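ORF10 (Moritella marina, PDB 6RIW) forms the ketosynthase-chain length factor didomain of a polyunsaturated fatty acid synthase, and probably condenses acyl units carried on acyl carrier protein. Local coordinates at residues 240-245 and 255-259; 32-36 and 61-65; 233-238 and 632-638; 11-15 and 366-370; 246-250 and 330-334. One frame throughout, in Å; residues are numbered along the deposited sequence.

Interaction 1: residues 240-245 and 255-259; sequences AYPANN and QGLFA
Asn244 places CG between its own backbone N and carbonyl carbon (chi1 69°), and Gln255 runs out straight beyond CG (chi2 -172°). The two amides are thereby stacked, with planes 16° apart. Gln255 OE1 also takes a weak hydrogen bond from Asn244 N at 3.0 Å. The polar ends of Asn244 look elsewhere: OD1 accepts from Val246 N and ND2 donates to Asn253 O. A leucine in place of Asn244 would probably leave Val246 N and Asn253 O without these mates and Gln255 without its flat partner. Pro242 to Asn245 form a type I turn, closed by Asn245 N to Pro242 O at 3.0 Å. Beyond the turn, Leu257 N donates to Ala240 O at 3.0 Å. Gly256 sits so close to this backbone that a CB would clash. Pro242 CD packs 3.6 Å from Phe258 CE1, and Tyr241 CD1 meets the edge of Phe258. Water 1 joins Tyr241 OH to Ala259 N; water 2 joins Ala243 N, 2.9 Å away, to Gln255 O. The loop before strand 259-270 is thus folded back on itself. Two waters bridge the segments besides two direct hydrogen bonds, and the amides add a stack. Leu257 O is buried without a partner.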
# COMPACT_ATOMS: atom_id res chain seq x y z
N ALA A 240 21.29 3.90 3.79
CA ALA A 240 21.17 3.92 2.34
C ALA A 240 21.67 5.21 1.71
O ALA A 240 21.93 5.23 0.50
CB ALA A 240 19.72 3.67 1.92
N TYR A 241 21.80 6.29 2.48
CA TYR A 241 22.34 7.55 1.99
C TYR A 241 23.87 7.48 1.87
O TYR A 241 24.53 6.84 2.69
CB TYR A 241 21.96 8.69 2.93
CG TYR A 241 20.49 9.06 2.94
CD1 TYR A 241 19.85 9.48 1.78
CD2 TYR A 241 19.74 9.02 4.12
CE1 TYR A 241 18.50 9.83 1.79
CE2 TYR A 241 18.40 9.38 4.15
CZ TYR A 241 17.79 9.79 2.98
OH TYR A 241 16.47 10.15 2.98
N PRO A 242 24.46 8.15 0.88
CA PRO A 242 25.91 8.00 0.64
C PRO A 242 26.74 8.75 1.68
O PRO A 242 26.53 9.94 1.94
CB PRO A 242 26.11 8.59 -0.76
CG PRO A 242 24.98 9.55 -0.95
CD PRO A 242 23.80 8.96 -0.17
N ALA A 243 27.71 8.05 2.27
CA ALA A 243 28.55 8.67 3.28
C ALA A 243 29.39 9.79 2.68
O ALA A 243 29.63 10.80 3.36
CB ALA A 243 29.44 7.62 3.96
N ASN A 244 29.81 9.66 1.42
CA ASN A 244 30.56 10.72 0.76
C ASN A 244 29.66 11.73 0.04
O ASN A 244 30.16 12.55 -0.74
CB ASN A 244 31.58 10.11 -0.22
CG ASN A 244 30.92 9.46 -1.42
OD1 ASN A 244 29.70 9.32 -1.48
ND2 ASN A 244 31.74 9.05 -2.39
N ASN A 245 28.35 11.66 0.26
CA ASN A 245 27.37 12.56 -0.36
C ASN A 245 27.35 12.47 -1.88
O ASN A 245 26.89 13.39 -2.56
CB ASN A 245 27.59 14.02 0.09
CG ASN A 245 26.30 14.84 0.09
OD1 ASN A 245 26.22 15.87 -0.58
ND2 ASN A 245 25.29 14.38 0.83
N GLN A 255 27.94 6.13 -3.36
CA GLN A 255 27.85 5.34 -2.14
C GLN A 255 26.43 5.16 -1.62
O GLN A 255 26.26 4.66 -0.50
CB GLN A 255 28.74 5.96 -1.06
CG GLN A 255 30.21 5.79 -1.38
CD GLN A 255 31.11 6.20 -0.25
OE1 GLN A 255 30.67 6.84 0.71
NE2 GLN A 255 32.40 5.85 -0.36
N GLY A 256 25.41 5.51 -2.40
CA GLY A 256 24.06 5.43 -1.90
C GLY A 256 23.10 6.15 -2.82
O GLY A 256 23.46 6.57 -3.92
N LEU A 257 21.87 6.29 -2.33
CA LEU A 257 20.81 6.95 -3.08
C LEU A 257 20.31 8.18 -2.33
O LEU A 257 20.55 8.35 -1.12
CB LEU A 257 19.62 5.98 -3.33
CG LEU A 257 18.94 5.34 -2.11
CD1 LEU A 257 17.90 6.26 -1.42
CD2 LEU A 257 18.25 4.04 -2.53
N PHE A 258 19.62 9.03 -3.06
CA PHE A 258 18.71 10.03 -2.50
C PHE A 258 17.29 9.64 -2.89
O PHE A 258 17.05 9.17 -4.01
CB PHE A 258 18.99 11.44 -3.04
CG PHE A 258 20.37 11.97 -2.73
CD1 PHE A 258 21.05 11.59 -1.58
CD2 PHE A 258 20.97 12.87 -3.59
CE1 PHE A 258 22.33 12.10 -1.30
CE2 PHE A 258 22.24 13.40 -3.32
CZ PHE A 258 22.92 13.01 -2.18
N ALA A 259 16.36 9.80 -1.96
CA ALA A 259 14.96 9.47 -2.20
C ALA A 259 14.22 10.66 -2.80
O ALA A 259 14.77 11.75 -2.97
CB ALA A 259 14.30 9.00 -0.91
O HOH W 1 16.05 11.61 0.47
O HOH W 2 27.55 5.14 2.28

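Interaction 2: residues 32-36 and 61-65; sequences CRSKA and VHGGY
The His62 ring has the Lys35 chain over one face: Lys35 CG lies 3.9 Å from the ring centroid, a CH-pi contact set toward the rim. The two side chains run side by side in the same direction. Lys35 is bent at chi3 (137°), and CE stays 3.7 Å from His62 CE1. The ring of Phe258 also meets that of His62, at a shallow angle. At the edge of the Tyr65 ring lie Ser34 OG, 3.8 Å from CD2, and Ser34 O. The methyl of Ala36 touches the phenol end of Tyr65, with CB 3.6 Å from CZ. Here two short antiparallel strands, 34-35 and 62-64, pair within the N-terminal part of a thiolase-like ketosynthase. Strand 62-64 in turn lies parallel to strand 259-270. Ser34 and Gly63 form the hydrogen-bonded pair: Ser34 N gives to Gly63 O and Gly63 N to Ser34 O, both at 2.8 Å and nearly straight at the carbonyl. Lys35 and His62 are the non-hydrogen-bonded pair. Ala36 N then donates to Val61 O at 2.8 Å, tilted 31° from the carbonyl plane. A CB on Gly63 would run into Tyr65 OH. Without the phenol ring of Tyr65, as with an alanine here, the Ala36 methyl would probably face a gap and Ser34 lose its aromatic neighbour. Water 3 ties the far end together: it donates to Cys32 O at 2.7 Å, accepts from Tyr65 N and is hydrogen-bonded to Ser34 OG. The guanidinium of Arg33 leads away to a salt bridge with Asp31.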
# COMPACT_ATOMS: atom_id res chain seq x y z
N CYS A 32 17.71 17.87 -10.74
CA CYS A 32 16.49 18.32 -10.08
C CYS A 32 16.44 17.98 -8.59
O CYS A 32 15.39 18.17 -7.95
CB CYS A 32 15.27 17.73 -10.78
SG CYS A 32 15.23 18.09 -12.58
N ARG A 33 17.54 17.48 -8.02
CA ARG A 33 17.60 17.15 -6.60
C ARG A 33 17.90 18.41 -5.79
O ARG A 33 18.46 19.38 -6.30
CB ARG A 33 18.67 16.07 -6.36
CG ARG A 33 18.49 14.84 -7.29
CD ARG A 33 19.74 13.97 -7.38
NE ARG A 33 20.90 14.76 -7.82
CZ ARG A 33 22.16 14.47 -7.52
NH1 ARG A 33 22.45 13.41 -6.78
NH2 ARG A 33 23.14 15.26 -7.96
N SER A 34 17.49 18.41 -4.52
CA SER A 34 17.62 19.59 -3.67
C SER A 34 17.60 19.18 -2.21
O SER A 34 17.39 18.02 -1.87
CB SER A 34 16.51 20.61 -3.96
OG SER A 34 15.23 20.09 -3.63
N LYS A 35 17.82 20.15 -1.33
CA LYS A 35 17.78 19.90 0.11
C LYS A 35 16.37 20.09 0.64
O LYS A 35 15.68 21.05 0.30
CB LYS A 35 18.75 20.83 0.85
CG LYS A 35 20.21 20.60 0.47
CD LYS A 35 21.11 21.66 1.06
CE LYS A 35 22.37 21.05 1.65
NZ LYS A 35 23.07 22.04 2.52
N ALA A 36 15.95 19.16 1.50
CA ALA A 36 14.64 19.28 2.13
C ALA A 36 14.63 20.47 3.09
O ALA A 36 15.63 20.78 3.74
CB ALA A 36 14.29 18.00 2.89
N VAL A 61 19.81 15.23 3.92
CA VAL A 61 18.56 15.93 3.62
C VAL A 61 18.34 16.11 2.12
O VAL A 61 17.32 16.70 1.73
CB VAL A 61 18.48 17.29 4.34
CG1 VAL A 61 18.45 17.10 5.85
CG2 VAL A 61 19.62 18.19 3.92
N HIS A 62 19.23 15.59 1.28
CA HIS A 62 19.08 15.70 -0.16
C HIS A 62 18.02 14.73 -0.67
O HIS A 62 17.91 13.60 -0.20
CB HIS A 62 20.42 15.42 -0.86
CG HIS A 62 21.39 16.55 -0.78
ND1 HIS A 62 22.30 16.69 0.25
CD2 HIS A 62 21.57 17.63 -1.59
CE1 HIS A 62 23.00 17.79 0.07
NE2 HIS A 62 22.58 18.38 -1.04
N GLY A 63 17.25 15.19 -1.66
CA GLY A 63 16.24 14.34 -2.28
C GLY A 63 15.67 15.03 -3.50
O GLY A 63 16.07 16.13 -3.87
N GLY A 64 14.71 14.35 -4.13
CA GLY A 64 13.97 14.94 -5.22
C GLY A 64 12.61 15.35 -4.71
O GLY A 64 11.79 14.49 -4.41
N TYR A 65 12.36 16.66 -4.57
CA TYR A 65 11.12 17.12 -3.96
C TYR A 65 10.28 17.90 -4.96
O TYR A 65 10.79 18.41 -5.97
CB TYR A 65 11.39 17.99 -2.73
CG TYR A 65 12.17 17.21 -1.71
CD1 TYR A 65 11.59 16.15 -1.03
CD2 TYR A 65 13.51 17.52 -1.46
CE1 TYR A 65 12.32 15.42 -0.12
CE2 TYR A 65 14.24 16.80 -0.55
CZ TYR A 65 13.65 15.75 0.13
OH TYR A 65 14.39 15.03 1.04
O HOH W 3 14.07 18.73 -5.62

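Interaction 3: residues 233-238 and 632-638; sequences MGFSIF and AQLNQYT
Tyr637 lays one face of its ring over Gly234, whose CA stands 3.7 Å from the ring centroid in a CH-pi contact. With the ring placed so, a CB on Gly234 would clash with Tyr637 CE1. The chi1 of Tyr637 is -137°, well off a staggered value, and this turns the ring across helix 228-237. Tyr637 OH lies 3.7 Å from Met233 CB and hydrogen-bonds to Phe230 O. The edge of Tyr637 points at the face of Phe238 in an offset edge-to-face pair, centroids 6.0 Å apart. Phe238 is gripped further along: CE1 meets Tyr637 CB at 3.8 Å and Thr638 CG2 at the same distance, and CD1 packs on Leu634 CD1. Ile237 fills the neighbouring position. Its CG2 touches Tyr637 CD2 at 3.9 Å, and its CD1 reaches the backbone O of Ala632. The last turn of helix 228-237 (233-237) and the short helix 634-638 run 140° apart, with axes 9.9 Å from each other at their closest. Gln633 holds the N-cap position of the second. One segment belongs to the first ketosynthase-type domain and the other to the second, probably the chain length factor, so the contact joins the two halves of the didomain. No hydrogen bond links the two segments. Shape and aromatic packing hold them, and the buried phenol is satisfied by a carbonyl of the helix it crosses.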
# COMPACT_ATOMS: atom_id res chain seq x y z
N MET A 233 14.17 9.15 7.87
CA MET A 233 14.58 8.34 9.02
C MET A 233 14.79 6.89 8.62
O MET A 233 15.73 6.23 9.08
CB MET A 233 13.55 8.44 10.15
CG MET A 233 13.51 9.80 10.83
SD MET A 233 15.07 10.22 11.68
CE MET A 233 14.74 11.93 12.14
N GLY A 234 13.93 6.37 7.73
CA GLY A 234 14.09 5.00 7.28
C GLY A 234 15.38 4.79 6.50
O GLY A 234 16.16 3.87 6.78
N PHE A 235 15.62 5.62 5.50
CA PHE A 235 16.85 5.44 4.73
C PHE A 235 18.09 5.74 5.57
O PHE A 235 19.18 5.21 5.27
CB PHE A 235 16.81 6.30 3.46
CG PHE A 235 15.94 5.72 2.37
CD1 PHE A 235 16.15 4.41 1.93
CD2 PHE A 235 14.90 6.45 1.84
CE1 PHE A 235 15.33 3.86 0.94
CE2 PHE A 235 14.08 5.90 0.86
CZ PHE A 235 14.30 4.61 0.40
N SER A 236 17.96 6.55 6.62
CA SER A 236 19.09 6.72 7.53
C SER A 236 19.35 5.45 8.33
O SER A 236 20.52 5.05 8.48
CB SER A 236 18.86 7.92 8.45
OG SER A 236 18.78 9.09 7.66
N ILE A 237 18.31 4.78 8.85
CA ILE A 237 18.57 3.57 9.63
C ILE A 237 19.02 2.43 8.72
O ILE A 237 19.80 1.56 9.13
CB ILE A 237 17.36 3.16 10.50
CG1 ILE A 237 17.75 2.05 11.48
CG2 ILE A 237 16.22 2.69 9.68
CD1 ILE A 237 18.65 2.55 12.63
N PHE A 238 18.57 2.41 7.47
CA PHE A 238 19.08 1.47 6.48
C PHE A 238 20.50 1.80 6.03
O PHE A 238 21.10 0.99 5.31
CB PHE A 238 18.17 1.45 5.24
CG PHE A 238 16.77 0.95 5.51
CD1 PHE A 238 16.48 0.21 6.64
CD2 PHE A 238 15.76 1.21 4.61
CE1 PHE A 238 15.19 -0.27 6.88
CE2 PHE A 238 14.46 0.73 4.83
CZ PHE A 238 14.18 0.00 5.98
N ALA A 632 14.20 3.64 16.15
CA ALA A 632 14.24 2.85 14.92
C ALA A 632 15.36 1.82 14.95
O ALA A 632 16.49 2.12 15.36
CB ALA A 632 14.43 3.77 13.71
N GLN A 633 15.05 0.60 14.53
CA GLN A 633 16.04 -0.44 14.32
C GLN A 633 15.83 -1.04 12.93
O GLN A 633 14.73 -0.97 12.38
CB GLN A 633 15.96 -1.54 15.39
CG GLN A 633 16.03 -1.03 16.84
CD GLN A 633 17.41 -0.50 17.20
OE1 GLN A 633 18.40 -0.75 16.50
NE2 GLN A 633 17.49 0.24 18.31
N LEU A 634 16.90 -1.63 12.39
CA LEU A 634 16.92 -2.04 10.98
C LEU A 634 15.75 -2.97 10.63
O LEU A 634 14.95 -2.69 9.74
CB LEU A 634 18.25 -2.72 10.65
CG LEU A 634 18.42 -3.22 9.21
CD1 LEU A 634 18.39 -2.07 8.25
CD2 LEU A 634 19.74 -3.99 9.05
N ASN A 635 15.68 -4.12 11.31
CA ASN A 635 14.65 -5.08 10.94
C ASN A 635 13.26 -4.53 11.25
O ASN A 635 12.33 -4.71 10.45
CB ASN A 635 14.88 -6.40 11.66
CG ASN A 635 16.08 -7.13 11.10
OD1 ASN A 635 16.06 -7.59 9.95
ND2 ASN A 635 17.16 -7.21 11.88
N GLN A 636 13.11 -3.87 12.40
CA GLN A 636 11.81 -3.30 12.72
C GLN A 636 11.35 -2.35 11.62
O GLN A 636 10.18 -2.37 11.22
CB GLN A 636 11.84 -2.58 14.07
CG GLN A 636 10.46 -2.17 14.55
CD GLN A 636 10.48 -1.06 15.61
OE1 GLN A 636 11.48 -0.37 15.81
NE2 GLN A 636 9.35 -0.88 16.29
N TYR A 637 12.25 -1.51 11.10
CA TYR A 637 11.79 -0.58 10.06
C TYR A 637 11.43 -1.29 8.76
O TYR A 637 10.53 -0.82 8.05
CB TYR A 637 12.84 0.50 9.81
CG TYR A 637 12.29 1.92 9.68
CD1 TYR A 637 11.68 2.36 8.52
CD2 TYR A 637 12.45 2.82 10.72
CE1 TYR A 637 11.20 3.69 8.41
CE2 TYR A 637 11.99 4.12 10.62
CZ TYR A 637 11.36 4.55 9.48
OH TYR A 637 10.92 5.87 9.45
N THR A 638 12.10 -2.40 8.41
CA THR A 638 11.66 -3.13 7.21
C THR A 638 10.22 -3.62 7.36
O THR A 638 9.51 -3.75 6.36
CB THR A 638 12.56 -4.34 6.90
OG1 THR A 638 12.38 -5.38 7.89
CG2 THR A 638 14.03 -3.94 6.82

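Interaction 4: residues 11-15 and 366-370; sequences NLFPG and LGHLL
Leu366 and Leu369, which pack on Phe13 and Pro14, flank His368, whose backbone N hydrogen-bonds to Phe258 O. Leu12 likewise bonds outward through its backbone, to Ala263, and no hydrogen bond crosses between the segments. The contact itself is made by four apolar residues. Two leucine methyls approach neighbouring parts of the Phe13 ring, Leu369 CD2 4.0 Å from CD1 and Leu366 CD1 4.1 Å from CD2. Leu366 crosses the ring obliquely and Leu369 at about a right angle. Phe13 holds CG beside its backbone N, anti to the carbonyl carbon (chi1 -63°), which sends the ring toward both leucines. Asn11 CB sits above the centre of one ring face, and Phe22 of helix 19-27 meets Phe13 edge to face. Pro14 adds its own ring carbons, with CD 4.0 Å from Leu369 CD2, and Leu366 CD2 lies 3.5 Å from Pro14 O. The residues just after strand 4-12 are in this way packed against the end of helix 363-366 and the turn that follows it. At that turn Gly367 takes a positive phi (85°), a shape that calls for glycine. The chemistry is wholly hydrophobic, so the fit depends on methyl and ring shapes. One cost is Leu366 O, which is buried with no partner.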
# COMPACT_ATOMS: atom_id res chain seq x y z
N ASN A 11 2.98 13.79 -15.72
CA ASN A 11 3.95 13.64 -14.65
C ASN A 11 3.92 14.84 -13.71
O ASN A 11 3.64 15.97 -14.12
CB ASN A 11 5.37 13.51 -15.19
CG ASN A 11 5.79 14.74 -15.98
OD1 ASN A 11 5.22 15.01 -17.04
ND2 ASN A 11 6.76 15.50 -15.47
N LEU A 12 4.24 14.57 -12.45
CA LEU A 12 4.60 15.61 -11.48
C LEU A 12 5.86 15.08 -10.83
O LEU A 12 5.80 14.25 -9.91
CB LEU A 12 3.48 15.88 -10.47
CG LEU A 12 3.74 16.99 -9.45
CD1 LEU A 12 4.00 18.32 -10.18
CD2 LEU A 12 2.53 17.09 -8.52
N PHE A 13 7.00 15.53 -11.33
CA PHE A 13 8.32 15.08 -10.91
C PHE A 13 9.08 16.22 -10.27
O PHE A 13 8.74 17.39 -10.48
CB PHE A 13 9.14 14.57 -12.11
CG PHE A 13 8.57 13.37 -12.81
CD1 PHE A 13 7.64 12.52 -12.19
CD2 PHE A 13 8.96 13.09 -14.11
CE1 PHE A 13 7.13 11.42 -12.85
CE2 PHE A 13 8.46 11.98 -14.79
CZ PHE A 13 7.54 11.13 -14.15
N PRO A 14 10.12 15.93 -9.47
CA PRO A 14 10.98 17.03 -9.01
C PRO A 14 11.43 17.84 -10.22
O PRO A 14 11.96 17.28 -11.18
CB PRO A 14 12.15 16.31 -8.33
CG PRO A 14 11.57 14.96 -7.90
CD PRO A 14 10.54 14.62 -8.94
N GLY A 15 11.11 19.14 -10.23
CA GLY A 15 11.49 20.01 -11.31
C GLY A 15 10.49 20.19 -12.43
O GLY A 15 10.65 21.13 -13.22
N LEU A 366 16.70 12.84 -10.81
CA LEU A 366 15.54 13.09 -9.96
C LEU A 366 15.65 12.55 -8.55
O LEU A 366 14.86 12.95 -7.69
CB LEU A 366 14.27 12.47 -10.57
CG LEU A 366 13.88 12.86 -11.98
CD1 LEU A 366 12.60 12.15 -12.37
CD2 LEU A 366 13.72 14.35 -12.02
N GLY A 367 16.58 11.63 -8.31
CA GLY A 367 16.52 10.79 -7.13
C GLY A 367 15.63 9.58 -7.37
O GLY A 367 15.10 9.34 -8.46
N HIS A 368 15.48 8.78 -6.32
CA HIS A 368 14.69 7.55 -6.36
C HIS A 368 13.29 7.87 -5.84
O HIS A 368 13.10 8.08 -4.63
CB HIS A 368 15.38 6.46 -5.53
CG HIS A 368 14.65 5.15 -5.46
ND1 HIS A 368 13.44 4.93 -6.10
CD2 HIS A 368 14.97 3.98 -4.86
CE1 HIS A 368 13.04 3.69 -5.87
NE2 HIS A 368 13.96 3.09 -5.12
N LEU A 369 12.31 7.90 -6.73
CA LEU A 369 10.95 8.30 -6.39
C LEU A 369 10.13 7.18 -5.72
O LEU A 369 8.89 7.29 -5.66
CB LEU A 369 10.23 8.81 -7.64
CG LEU A 369 10.26 10.32 -7.90
CD1 LEU A 369 11.69 10.87 -7.91
CD2 LEU A 369 9.49 10.73 -9.17
N LEU A 370 10.76 6.10 -5.26
CA LEU A 370 10.11 5.08 -4.43
C LEU A 370 8.99 4.43 -5.23
O LEU A 370 9.26 3.88 -6.32
CB LEU A 370 9.69 5.75 -3.12
CG LEU A 370 10.79 6.52 -2.38
CD1 LEU A 370 10.27 7.17 -1.10
CD2 LEU A 370 11.97 5.59 -2.07

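Interaction 5: residues 246-250 and 330-334; sequences VHAPF and CHATG
The Phe250 ring receives two neighbours from the 330-334 loop in different ways. Ala332 comes over a face: its CB lies 3.9 Å from the ring centroid, 18° off the normal, a CH-pi contact. Cys330 comes to the edge, in the ring plane, with SG 3.6 Å from Phe250 CZ. This is a Cys sulfur-aromatic contact, and Cys330 CB stands equally near CZ. The ring reaches both because CG of Phe250 is anti to its carbonyl carbon (chi1 -71°), although its CB starts out away from the other loop. The Ala332 methyl is shared with Pro249, whose CB is 4.0 Å from it. Pro249 CB also touches the backbone O of Ala332 at 3.4 Å. Next along, the chains come closest, with Pro249 CA 3.8 Å from Gly334 CA. A side chain on Gly334 would strike His247 ND1, and the positive phi of Gly334 by itself already calls for glycine. Pro249 CD in turn lies above one face of the His247 imidazole, toward its rim. His247 NE2 hydrogen-bonds to Lys363 O, which helps to set the turn of that ring. No hydrogen bond runs directly between the two loops, but both are held by common partners. Asp339 of helix 336-350 takes Phe250 N and Gly334 N on its two carboxylate oxygens, and Ser254 OG bonds to Ala248 N and Gly334 O. The contact joins the loop leading to strand 259-270 to the loop that links strand 327-329 with helix 336-350, with Leu343 of that helix against Phe250 and Ser364 of helix 363-366 against Pro249.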
# COMPACT_ATOMS: atom_id res chain seq x y z
N VAL A 246 27.81 11.35 -2.45
CA VAL A 246 27.79 11.14 -3.89
C VAL A 246 26.67 10.15 -4.22
O VAL A 246 26.78 8.95 -3.92
CB VAL A 246 29.14 10.64 -4.43
CG1 VAL A 246 29.04 10.34 -5.91
CG2 VAL A 246 30.22 11.68 -4.18
N HIS A 247 25.62 10.65 -4.87
CA HIS A 247 24.53 9.83 -5.41
C HIS A 247 24.65 9.89 -6.94
O HIS A 247 24.28 10.88 -7.56
CB HIS A 247 23.17 10.34 -4.94
CG HIS A 247 22.03 9.91 -5.81
ND1 HIS A 247 21.69 8.58 -5.99
CD2 HIS A 247 21.17 10.63 -6.56
CE1 HIS A 247 20.65 8.51 -6.82
NE2 HIS A 247 20.33 9.74 -7.18
N ALA A 248 25.17 8.82 -7.53
CA ALA A 248 25.54 8.84 -8.95
C ALA A 248 25.35 7.45 -9.54
O ALA A 248 26.28 6.64 -9.57
CB ALA A 248 26.98 9.31 -9.14
N PRO A 249 24.14 7.15 -10.01
CA PRO A 249 23.88 5.82 -10.58
C PRO A 249 24.90 5.46 -11.65
O PRO A 249 25.22 6.28 -12.52
CB PRO A 249 22.47 5.94 -11.16
CG PRO A 249 21.83 7.04 -10.34
CD PRO A 249 22.95 8.02 -10.06
N PHE A 250 25.43 4.24 -11.57
CA PHE A 250 26.42 3.61 -12.45
C PHE A 250 27.84 4.10 -12.17
O PHE A 250 28.78 3.59 -12.80
CB PHE A 250 26.11 3.81 -13.94
CG PHE A 250 24.92 3.04 -14.43
CD1 PHE A 250 24.85 1.67 -14.25
CD2 PHE A 250 23.88 3.68 -15.07
CE1 PHE A 250 23.76 0.94 -14.71
CE2 PHE A 250 22.78 2.96 -15.53
CZ PHE A 250 22.73 1.58 -15.34
N CYS A 330 17.45 1.52 -16.60
CA CYS A 330 17.77 0.60 -15.52
C CYS A 330 17.19 1.07 -14.20
O CYS A 330 16.81 2.23 -14.02
CB CYS A 330 19.29 0.46 -15.36
SG CYS A 330 20.04 -0.27 -16.82
N HIS A 331 17.15 0.13 -13.25
CA HIS A 331 16.71 0.45 -11.90
C HIS A 331 17.75 1.31 -11.17
O HIS A 331 17.38 2.17 -10.36
CB HIS A 331 16.43 -0.84 -11.15
CG HIS A 331 16.21 -0.65 -9.68
ND1 HIS A 331 15.08 -0.06 -9.18
CD2 HIS A 331 16.98 -0.98 -8.62
CE1 HIS A 331 15.16 -0.02 -7.86
NE2 HIS A 331 16.30 -0.57 -7.49
N ALA A 332 19.05 1.10 -11.48
CA ALA A 332 20.22 1.76 -10.89
C ALA A 332 19.94 2.97 -10.01
O ALA A 332 19.75 4.08 -10.51
CB ALA A 332 21.17 2.20 -12.01
N THR A 333 19.99 2.78 -8.69
CA THR A 333 19.68 3.85 -7.75
C THR A 333 20.91 4.61 -7.29
O THR A 333 20.75 5.65 -6.64
CB THR A 333 19.02 3.29 -6.50
OG1 THR A 333 19.97 2.45 -5.84
CG2 THR A 333 17.77 2.50 -6.85
N GLY A 334 22.11 4.11 -7.55
CA GLY A 334 23.32 4.65 -6.97
C GLY A 334 23.86 3.85 -5.80
O GLY A 334 25.00 4.09 -5.38

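How the interactions relate
Interactions 1, 2, 4 and 5 form one connected region of the first ketosynthase-type domain. The centres of interactions 1 and 5 lie about 10 Å apart, as do those of 2 and 4. Ala259 O of interaction 1 probably accepts from Gly64 N of interaction 2 (2.8 Å), and Phe258 O from His368 N of interaction 4 (2.8 Å). Interaction 3 reaches the second domain and meets interaction 1 through Phe235, but its nearest atoms are about 7 Å from interaction 2. His331 and His368, from interactions 5 and 4, both touch Cys196, consistent with the Cys-His-His active site of ketosynthases. The magnesium site at Met1 and Lys286 lies elsewhere.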